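Local atomic coordinates of 16S rRNA methylase (Uncultured bacterium, PDB entry 7JLZ), a protein that probably methylates N1 of adenine 1408 in 16S rRNA of the small ribosomal subunit, a modification linked to aminoglycoside resistance. Residues E55-S65 against A76-E84; L90-L101 against N123-V134. All coordinates share one frame; numbering follows the deposited sequence. Where two conformers were deposited one is given.

Interaction 1: E55-S65 against A76-E84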
loop_
_atom_site.group_PDB
_atom_site.type_symbol
_atom_site.label_atom_id
_atom_site.label_comp_id
_atom_site.label_asym_id
_atom_site.label_seq_id
_atom_site.Cartn_x
_atom_site.Cartn_y
_atom_site.Cartn_z
ATOM N N GLU A 55 1.924 -8.982 -1.663
ATOM C CA GLU A 55 1.408 -9.737 -0.528
ATOM C C GLU A 55 2.172 -11.044 -0.364
ATOM O O GLU A 55 2.743 -11.563 -1.327
ATOM C CB GLU A 55 -0.093 -10.038 -0.682
ATOM C CG GLU A 55 -0.949 -8.776 -0.755
ATOM C CD GLU A 55 -0.948 -7.963 0.538
ATOM O OE1 GLU A 55 -0.819 -8.557 1.626
ATOM O OE2 GLU A 55 -1.064 -6.714 0.438
ATOM N N PRO A 56 2.187 -11.612 0.851
ATOM C CA PRO A 56 3.035 -12.791 1.105
ATOM C C PRO A 56 2.445 -14.130 0.717
ATOM O O PRO A 56 3.201 -15.096 0.546
ATOM C CB PRO A 56 3.263 -12.739 2.616
ATOM C CG PRO A 56 2.045 -11.996 3.145
ATOM C CD PRO A 56 1.730 -10.969 2.098
ATOM N N ILE A 57 1.124 -14.270 0.643
ATOM C CA ILE A 57 0.501 -15.573 0.442
ATOM C C ILE A 57 -0.045 -15.610 -0.978
ATOM O O ILE A 57 -0.804 -14.722 -1.373
ATOM C CB ILE A 57 -0.592 -15.832 1.493
ATOM C CG1 ILE A 57 0.035 -15.894 2.888
ATOM C CG2 ILE A 57 -1.381 -17.121 1.185
ATOM C CD1 ILE A 57 -0.953 -15.829 4.026
ATOM N N GLN A 58 0.349 -16.630 -1.756
ATOM C CA GLN A 58 -0.000 -16.624 -3.173
ATOM C C GLN A 58 -1.515 -16.589 -3.374
ATOM O O GLN A 58 -2.017 -15.882 -4.259
ATOM C CB GLN A 58 0.587 -17.842 -3.873
ATOM C CG GLN A 58 0.178 -17.929 -5.324
ATOM C CD GLN A 58 0.459 -19.295 -5.916
ATOM O OE1 GLN A 58 0.819 -20.232 -5.203
ATOM N NE2 GLN A 58 0.296 -19.414 -7.227
ATOM N N LYS A 59 -2.253 -17.318 -2.540
ATOM C CA LYS A 59 -3.708 -17.378 -2.701
ATOM C C LYS A 59 -4.365 -16.010 -2.537
ATOM O O LYS A 59 -5.477 -15.804 -3.050
ATOM C CB LYS A 59 -4.309 -18.383 -1.708
ATOM C CG LYS A 59 -4.182 -19.835 -2.139
ATOM C CD LYS A 59 -4.823 -20.784 -1.122
ATOM C CE LYS A 59 -4.929 -22.205 -1.672
ATOM N NZ LYS A 59 -5.659 -23.098 -0.742
ATOM N N GLN A 60 -3.721 -15.076 -1.825
ATOM C CA GLN A 60 -4.285 -13.736 -1.668
ATOM C C GLN A 60 -4.526 -13.068 -3.006
ATOM O O GLN A 60 -5.497 -12.322 -3.170
ATOM C CB GLN A 60 -3.346 -12.827 -0.879
ATOM C CG GLN A 60 -3.273 -13.095 0.571
ATOM C CD GLN A 60 -2.360 -12.119 1.241
ATOM O OE1 GLN A 60 -1.263 -12.483 1.667
ATOM N NE2 GLN A 60 -2.800 -10.868 1.349
ATOM N N LEU A 61 -3.599 -13.244 -3.949
ATOM C CA LEU A 61 -3.603 -12.468 -5.176
ATOM C C LEU A 61 -4.085 -13.272 -6.370
ATOM O O LEU A 61 -4.085 -12.751 -7.488
ATOM C CB LEU A 61 -2.207 -11.898 -5.447
ATOM C CG LEU A 61 -1.702 -11.020 -4.307
ATOM C CD1 LEU A 61 -0.310 -10.500 -4.655
ATOM C CD2 LEU A 61 -2.650 -9.878 -4.034
ATOM N N GLU A 62 -4.527 -14.512 -6.146
ATOM C CA GLU A 62 -4.934 -15.394 -7.241
ATOM C C GLU A 62 -6.117 -14.828 -8.032
ATOM O O GLU A 62 -6.075 -14.757 -9.265
ATOM C CB GLU A 62 -5.275 -16.777 -6.677
ATOM C CG GLU A 62 -6.076 -17.652 -7.623
ATOM C CD GLU A 62 -6.389 -19.024 -7.048
ATOM O OE1 GLU A 62 -5.770 -19.409 -6.033
ATOM O OE2 GLU A 62 -7.262 -19.718 -7.615
ATOM N N ASN A 63 -7.185 -14.416 -7.341
ATOM C CA ASN A 63 -8.414 -14.006 -8.032
ATOM C C ASN A 63 -8.195 -12.750 -8.877
ATOM O O ASN A 63 -8.502 -12.737 -10.076
ATOM C CB ASN A 63 -9.535 -13.780 -7.011
ATOM C CG ASN A 63 -10.824 -13.255 -7.650
ATOM O OD1 ASN A 63 -11.169 -13.621 -8.773
ATOM N ND2 ASN A 63 -11.538 -12.400 -6.926
ATOM N N TYR A 64 -7.663 -11.678 -8.276
ATOM C CA TYR A 64 -7.538 -10.421 -9.014
ATOM C C TYR A 64 -6.392 -10.438 -10.016
ATOM O O TYR A 64 -6.463 -9.727 -11.024
ATOM C CB TYR A 64 -7.403 -9.227 -8.053
ATOM C CG TYR A 64 -8.789 -8.733 -7.670
ATOM C CD1 TYR A 64 -9.560 -8.002 -8.577
ATOM C CD2 TYR A 64 -9.351 -9.053 -6.445
ATOM C CE1 TYR A 64 -10.855 -7.577 -8.259
ATOM C CE2 TYR A 64 -10.656 -8.637 -6.112
ATOM C CZ TYR A 64 -11.391 -7.891 -7.023
ATOM O OH TYR A 64 -12.678 -7.481 -6.707
ATOM N N SER A 65 -5.338 -11.223 -9.786
ATOM C CA SER A 65 -4.314 -11.321 -10.824
ATOM C C SER A 65 -4.856 -12.048 -12.046
ATOM O O SER A 65 -4.499 -11.715 -13.183
ATOM C CB SER A 65 -3.055 -12.014 -10.292
ATOM O OG SER A 65 -3.347 -13.295 -9.756
ATOM N N ALA A 76 -1.696 -3.613 -14.088
ATOM C CA ALA A 76 -1.829 -4.186 -12.754
ATOM C C ALA A 76 -0.922 -5.405 -12.680
ATOM O O ALA A 76 -1.031 -6.308 -13.512
ATOM C CB ALA A 76 -3.283 -4.564 -12.455
ATOM N N ILE A 77 -0.016 -5.421 -11.706
ATOM C CA ILE A 77 0.865 -6.561 -11.503
ATOM C C ILE A 77 0.878 -6.909 -10.020
ATOM O O ILE A 77 0.717 -6.039 -9.155
ATOM C CB ILE A 77 2.283 -6.276 -12.046
ATOM C CG1 ILE A 77 3.127 -7.548 -12.060
ATOM C CG2 ILE A 77 2.959 -5.186 -11.252
ATOM C CD1 ILE A 77 4.535 -7.314 -12.533
ATOM N N TYR A 78 1.036 -8.207 -9.733
ATOM C CA TYR A 78 0.891 -8.754 -8.390
ATOM C C TYR A 78 2.100 -9.608 -8.049
ATOM O O TYR A 78 2.439 -10.524 -8.802
ATOM C CB TYR A 78 -0.397 -9.590 -8.283
ATOM C CG TYR A 78 -1.629 -8.802 -8.673
ATOM C CD1 TYR A 78 -2.009 -8.673 -10.015
ATOM C CD2 TYR A 78 -2.406 -8.174 -7.708
ATOM C CE1 TYR A 78 -3.122 -7.932 -10.377
ATOM C CE2 TYR A 78 -3.538 -7.441 -8.061
ATOM C CZ TYR A 78 -3.886 -7.326 -9.399
ATOM O OH TYR A 78 -4.998 -6.598 -9.766
ATOM N N ILE A 79 2.735 -9.322 -6.910
ATOM C CA ILE A 79 4.056 -9.855 -6.586
ATOM C C ILE A 79 4.055 -10.448 -5.184
ATOM O O ILE A 79 3.419 -9.912 -4.270
ATOM C CB ILE A 79 5.130 -8.746 -6.699
ATOM C CG1 ILE A 79 5.193 -8.231 -8.134
ATOM C CG2 ILE A 79 6.524 -9.228 -6.245
ATOM C CD1 ILE A 79 6.069 -7.043 -8.276
ATOM N N LEU A 80 4.778 -11.552 -5.009
ATOM C CA LEU A 80 4.966 -12.117 -3.679
ATOM C C LEU A 80 5.984 -11.290 -2.903
ATOM O O LEU A 80 7.077 -11.004 -3.406
ATOM C CB LEU A 80 5.447 -13.562 -3.757
ATOM C CG LEU A 80 4.479 -14.647 -4.165
ATOM C CD1 LEU A 80 5.177 -15.990 -4.022
ATOM C CD2 LEU A 80 3.216 -14.580 -3.306
ATOM N N GLY A 81 5.641 -10.924 -1.677
ATOM C CA GLY A 81 6.585 -10.179 -0.864
ATOM C C GLY A 81 6.014 -9.875 0.501
ATOM O O GLY A 81 4.819 -10.032 0.755
ATOM N N SER A 82 6.906 -9.438 1.383
ATOM C CA SER A 82 6.589 -9.076 2.757
ATOM C C SER A 82 7.744 -8.211 3.238
ATOM O O SER A 82 8.752 -8.067 2.539
ATOM C CB SER A 82 6.431 -10.309 3.653
ATOM O OG SER A 82 7.688 -10.932 3.878
ATOM N N VAL A 83 7.595 -7.642 4.440
ATOM C CA VAL A 83 8.701 -6.873 5.029
ATOM C C VAL A 83 9.962 -7.719 5.070
ATOM O O VAL A 83 11.052 -7.270 4.697
ATOM C CB VAL A 83 8.340 -6.376 6.440
ATOM C CG1 VAL A 83 9.594 -5.852 7.154
ATOM C CG2 VAL A 83 7.285 -5.303 6.396
ATOM N N GLU A 84 9.827 -8.963 5.527
ATOM C CA GLU A 84 10.968 -9.837 5.752
ATOM C C GLU A 84 11.536 -10.413 4.461
ATOM O O GLU A 84 12.716 -10.780 4.426
ATOM C CB GLU A 84 10.564 -10.965 6.701
ATOM C CG GLU A 84 10.235 -10.518 8.126
ATOM C CD GLU A 84 8.940 -9.717 8.252
ATOM O OE1 GLU A 84 8.888 -8.840 9.143
ATOM O OE2 GLU A 84 7.987 -9.960 7.471
#
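The ring of Y78 lies beneath helix 58-65, and this is where packing is tightest. S65 CB comes within 3.5 Å of Y78 CD1, and the backbone N of S65 lies over the ring face, offset toward the rim. L61 CD1 is 3.7 Å from Y78 CB. The Y78 torsion (chi1 -56°) sets CG anti to the carbonyl carbon and carries the ring under the helix; its OH is hydrogen-bonded to S68 OG. L80 CD2 packs 3.8 Å from Q58 CA, and V4 of strand 2-5 touches L61, S65 and L80.

A second tie is made by backbone. E55 N donates to I79 O at 3.1 Å, and G81 N reaches E55 O at 3.0 Å from well above the carbonyl plane. The E55 carboxylate accepts Q60 NE2 at OE1 and G32 N at OE2.

The solvent side is looser. Exposed P56 lies against G81 O through CD, and P56 CB is 4.1 Å from S82 CB. Helix 58-65 runs antiparallel to strand 76-80 (168°), while strands 49-55 and 76-80 are parallel: a beta-alpha-beta crossover, in a sheet of strand order 3-2-1-4-5-7-6, as in Rossmann-like methyltransferases.

Interaction 2: L90-L101 against N123-V134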
loop_
_atom_site.group_PDB
_atom_site.type_symbol
_atom_site.label_atom_id
_atom_site.label_comp_id
_atom_site.label_asym_id
_atom_site.label_seq_id
_atom_site.Cartn_x
_atom_site.Cartn_y
_atom_site.Cartn_z
ATOM N N LEU A 90 12.136 -3.825 -6.474
ATOM C CA LEU A 90 11.170 -2.746 -6.358
ATOM C C LEU A 90 11.650 -1.581 -5.513
ATOM O O LEU A 90 10.944 -0.571 -5.424
ATOM C CB LEU A 90 9.853 -3.282 -5.783
ATOM C CG LEU A 90 9.137 -4.190 -6.788
ATOM C CD1 LEU A 90 7.880 -4.783 -6.179
ATOM C CD2 LEU A 90 8.800 -3.417 -8.063
ATOM N N LEU A 91 12.831 -1.670 -4.904
ATOM C CA LEU A 91 13.297 -0.545 -4.119
ATOM C C LEU A 91 13.632 0.622 -5.040
ATOM O O LEU A 91 14.219 0.443 -6.108
ATOM C CB LEU A 91 14.513 -0.940 -3.275
ATOM C CG LEU A 91 14.262 -2.026 -2.211
ATOM C CD1 LEU A 91 15.567 -2.419 -1.507
ATOM C CD2 LEU A 91 13.205 -1.568 -1.194
ATOM N N GLY A 92 13.218 1.819 -4.632
ATOM C CA GLY A 92 13.491 3.016 -5.398
ATOM C C GLY A 92 12.651 3.205 -6.640
ATOM O O GLY A 92 13.004 4.040 -7.480
ATOM N N THR A 93 11.537 2.478 -6.780
ATOM C CA THR A 93 10.767 2.482 -8.023
ATOM C C THR A 93 9.449 3.244 -7.961
ATOM O O THR A 93 8.885 3.535 -9.019
ATOM C CB THR A 93 10.451 1.046 -8.490
ATOM O OG1 THR A 93 9.558 0.410 -7.566
ATOM C CG2 THR A 93 11.727 0.213 -8.633
ATOM N N ALA A 94 8.932 3.555 -6.776
ATOM C CA ALA A 94 7.552 4.006 -6.631
ATOM C C ALA A 94 7.453 5.526 -6.594
ATOM O O ALA A 94 8.090 6.176 -5.761
ATOM C CB ALA A 94 6.925 3.432 -5.363
ATOM N N ASP A 95 6.621 6.081 -7.477
ATOM C CA ASP A 95 6.216 7.476 -7.341
ATOM C C ASP A 95 5.205 7.644 -6.214
ATOM O O ASP A 95 5.122 8.720 -5.601
ATOM C CB ASP A 95 5.628 7.978 -8.659
ATOM C CG ASP A 95 6.622 7.908 -9.802
ATOM O OD1 ASP A 95 7.599 8.695 -9.794
ATOM O OD2 ASP A 95 6.439 7.049 -10.693
ATOM N N LYS A 96 4.427 6.604 -5.938
ATOM C CA LYS A 96 3.485 6.619 -4.830
ATOM C C LYS A 96 3.471 5.250 -4.175
ATOM O O LYS A 96 3.495 4.227 -4.860
ATOM C CB LYS A 96 2.070 6.993 -5.272
ATOM C CG LYS A 96 1.116 7.116 -4.078
ATOM C CD LYS A 96 -0.321 7.376 -4.467
ATOM C CE LYS A 96 -1.167 7.566 -3.209
ATOM N NZ LYS A 96 -2.603 7.796 -3.523
ATOM N N LEU A 97 3.423 5.251 -2.843
ATOM C CA LEU A 97 3.338 4.049 -2.028
ATOM C C LEU A 97 2.094 4.185 -1.168
ATOM O O LEU A 97 1.995 5.120 -0.372
ATOM C CB LEU A 97 4.578 3.886 -1.144
ATOM C CG LEU A 97 4.561 2.745 -0.135
ATOM C CD1 LEU A 97 4.425 1.395 -0.823
ATOM C CD2 LEU A 97 5.847 2.798 0.703
ATOM N N THR A 98 1.146 3.277 -1.343
ATOM C CA THR A 98 -0.057 3.263 -0.517
ATOM C C THR A 98 -0.011 2.050 0.402
ATOM O O THR A 98 0.218 0.922 -0.053
ATOM C CB THR A 98 -1.317 3.281 -1.388
ATOM O OG1 THR A 98 -1.329 4.504 -2.142
ATOM C CG2 THR A 98 -2.605 3.215 -0.524
ATOM N N ILE A 99 -0.208 2.291 1.701
ATOM C CA ILE A 99 -0.089 1.272 2.729
ATOM C C ILE A 99 -1.424 1.209 3.462
ATOM O O ILE A 99 -1.763 2.129 4.211
ATOM C CB ILE A 99 1.046 1.570 3.716
ATOM C CG1 ILE A 99 2.378 1.804 2.985
ATOM C CG2 ILE A 99 1.177 0.421 4.693
ATOM C CD1 ILE A 99 3.487 2.310 3.900
ATOM N N ILE A 100 -2.190 0.142 3.241
ATOM C CA ILE A 100 -3.449 -0.062 3.945
ATOM C C ILE A 100 -3.137 -1.027 5.081
ATOM O O ILE A 100 -3.093 -2.251 4.891
ATOM C CB ILE A 100 -4.548 -0.580 3.015
ATOM C CG1 ILE A 100 -4.665 0.352 1.806
ATOM C CG2 ILE A 100 -5.880 -0.700 3.783
ATOM C CD1 ILE A 100 -5.523 -0.183 0.680
ATOM N N LEU A 101 -2.912 -0.480 6.274
ATOM C CA LEU A 101 -2.459 -1.307 7.378
ATOM C C LEU A 101 -3.560 -2.288 7.788
ATOM O O LEU A 101 -4.748 -2.035 7.565
ATOM C CB LEU A 101 -2.026 -0.434 8.558
ATOM C CG LEU A 101 -0.678 0.274 8.344
ATOM C CD1 LEU A 101 -0.344 1.150 9.536
ATOM C CD2 LEU A 101 0.430 -0.729 8.118
ATOM N N ASN A 123 12.583 3.641 1.377
ATOM C CA ASN A 123 13.427 3.036 0.352
ATOM C C ASN A 123 12.634 2.481 -0.826
ATOM O O ASN A 123 13.208 2.290 -1.898
ATOM C CB ASN A 123 14.314 1.951 0.968
ATOM C CG ASN A 123 15.499 2.544 1.726
ATOM O OD1 ASN A 123 15.545 3.747 1.980
ATOM N ND2 ASN A 123 16.457 1.710 2.075
ATOM N N ILE A 124 11.334 2.215 -0.664
ATOM C CA ILE A 124 10.525 1.920 -1.837
ATOM C C ILE A 124 10.332 3.176 -2.687
ATOM O O ILE A 124 10.286 3.105 -3.923
ATOM C CB ILE A 124 9.174 1.322 -1.386
ATOM C CG1 ILE A 124 9.377 -0.069 -0.776
ATOM C CG2 ILE A 124 8.163 1.270 -2.555
ATOM C CD1 ILE A 124 8.111 -0.604 -0.052
ATOM N N LEU A 125 10.244 4.338 -2.049
ATOM C CA LEU A 125 9.847 5.565 -2.726
ATOM C C LEU A 125 11.000 6.192 -3.496
ATOM O O LEU A 125 12.145 6.177 -3.041
ATOM C CB LEU A 125 9.329 6.582 -1.710
ATOM C CG LEU A 125 7.922 6.336 -1.198
ATOM C CD1 LEU A 125 7.635 7.241 -0.014
ATOM C CD2 LEU A 125 6.964 6.608 -2.334
ATOM N N LYS A 126 10.677 6.783 -4.647
ATOM C CA LYS A 126 11.586 7.720 -5.293
ATOM C C LYS A 126 11.700 8.978 -4.439
ATOM O O LYS A 126 10.844 9.252 -3.588
ATOM C CB LYS A 126 11.082 8.090 -6.686
ATOM C CG LYS A 126 10.942 6.944 -7.659
ATOM C CD LYS A 126 10.580 7.496 -9.018
ATOM C CE LYS A 126 10.661 6.450 -10.098
ATOM N NZ LYS A 126 10.370 7.056 -11.426
ATOM N N SER A 127 12.739 9.780 -4.709
ATOM C CA SER A 127 13.051 10.907 -3.830
ATOM C C SER A 127 11.856 11.838 -3.653
ATOM O O SER A 127 11.551 12.268 -2.534
ATOM C CB SER A 127 14.268 11.667 -4.362
ATOM O OG SER A 127 14.051 12.131 -5.681
ATOM N N ASN A 128 11.134 12.135 -4.729
ATOM C CA ASN A 128 9.977 13.014 -4.620
ATOM C C ASN A 128 8.666 12.238 -4.534
ATOM O O ASN A 128 7.623 12.737 -4.965
ATOM C CB ASN A 128 9.947 14.002 -5.784
ATOM C CG ASN A 128 9.229 15.288 -5.431
ATOM O OD1 ASN A 128 9.037 15.604 -4.254
ATOM N ND2 ASN A 128 8.831 16.044 -6.450
ATOM N N GLY A 129 8.701 11.024 -3.978
ATOM C CA GLY A 129 7.512 10.202 -3.922
ATOM C C GLY A 129 6.581 10.591 -2.793
ATOM O O GLY A 129 6.945 11.321 -1.873
ATOM N N ILE A 130 5.350 10.089 -2.891
ATOM C CA ILE A 130 4.292 10.329 -1.917
ATOM C C ILE A 130 3.902 9.001 -1.288
ATOM O O ILE A 130 3.732 8.000 -1.994
ATOM C CB ILE A 130 3.059 10.994 -2.564
ATOM C CG1 ILE A 130 3.400 12.388 -3.085
ATOM C CG2 ILE A 130 1.886 11.031 -1.582
ATOM C CD1 ILE A 130 4.232 13.203 -2.121
ATOM N N CYS A 131 3.767 8.986 0.036
ATOM C CA CYS A 131 3.266 7.821 0.750
ATOM C C CYS A 131 1.878 8.136 1.283
ATOM O O CYS A 131 1.658 9.214 1.837
ATOM C CB CYS A 131 4.196 7.431 1.899
ATOM S SG CYS A 131 3.622 6.044 2.893
ATOM N N GLU A 132 0.943 7.213 1.086
ATOM C CA GLU A 132 -0.393 7.321 1.655
ATOM C C GLU A 132 -0.597 6.128 2.575
ATOM O O GLU A 132 -0.291 4.987 2.199
ATOM C CB GLU A 132 -1.467 7.360 0.559
ATOM C CG GLU A 132 -2.908 7.397 1.092
ATOM C CD GLU A 132 -3.955 7.456 -0.013
ATOM O OE1 GLU A 132 -3.657 8.002 -1.094
ATOM O OE2 GLU A 132 -5.085 6.955 0.207
ATOM N N ILE A 133 -1.056 6.390 3.795
ATOM C CA ILE A 133 -1.274 5.351 4.792
ATOM C C ILE A 133 -2.731 5.426 5.207
ATOM O O ILE A 133 -3.200 6.480 5.652
ATOM C CB ILE A 133 -0.345 5.503 6.008
ATOM C CG1 ILE A 133 1.116 5.391 5.583
ATOM C CG2 ILE A 133 -0.646 4.443 7.050
ATOM C CD1 ILE A 133 2.094 5.443 6.749
ATOM N N VAL A 134 -3.443 4.320 5.039
ATOM C CA VAL A 134 -4.832 4.204 5.458
ATOM C C VAL A 134 -4.843 3.484 6.796
ATOM O O VAL A 134 -4.299 2.382 6.916
ATOM C CB VAL A 134 -5.665 3.455 4.409
ATOM C CG1 VAL A 134 -7.089 3.205 4.925
ATOM C CG2 VAL A 134 -5.685 4.245 3.095
HETATM O O HOH W 1 8.345 6.047 -12.524
HETATM O O HOH W 2 -5.610 0.304 8.216
#
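K96 NZ donates to E132 OE1 at 2.7 Å, a salt bridge made on the anti side of the carboxylate and tilted out of its plane. With CG swung opposite the backbone N (chi1 -175°) and every later bond extended, the K96 chain slants past the E132 side chain and brings NZ to OE1. The other oxygen, OE2, has a weak hydrogen bond from Q206, in the strand beyond; E132 is buried, and the ammonium would probably stabilise its negative charge.

Beneath this pair run parallel strands 96-100 and 129-134, their axes 4.6 Å apart and 12° from parallel. Bonds alternate between them: L97 N to I130 O, E132 N to L97 O, I99 N to E132 O at 2.7 Å, and V134 N to I99 O. Both belong to the central sheet of the Rossmann-like methyltransferase fold, where K96, T98, I100, I130, E132 and V134 share one face and L97, I99, C131 and I133 the other. On the latter face I99 CD1 touches C131 SG at 3.9 Å, and I121 of helix 120-124 covers L97, I99 and C131.

Toward the start of the strands the register is interrupted by the turn K126-G129. L125 CD2 tucks against L97 CB at 3.8 Å, while I124 crosses L97 at about a right angle and puts CG2 3.8 Å from A94 CB. K126 N donates to A94 O at 2.9 Å, almost straight at 176°. The exposed K126 side chain runs past D95, with CD 3.3 Å from OD1; their NZ to OD1 salt bridge is long, and a water joins K126 NZ to D95 OD2, which also accepts V27 N.

Overall arrangement
From the N terminus, interaction 1 comes first: strand 49-55 leads into helix 58-70, and the chain returns at 76-84, closing a loop with ten residues between the segments. Interaction 2 opens later, at 90-101, and closes across 21 residues when the chain returns through helix 120-124 to strand 129-135. The two loops therefore follow in series, neither nested nor crossed. Their centres are about 17 Å apart, yet they meet where I79 CD1 packs 3.6 Å from L90 CD1. Both reach the same seven-stranded sheet: interaction 1 ties helix 58-70 to strand 76-80, outermost of the seven and itself bonded to strand 2-5, whereas interaction 2 joins neighbouring strands 94-100 and 129-135 in its interior.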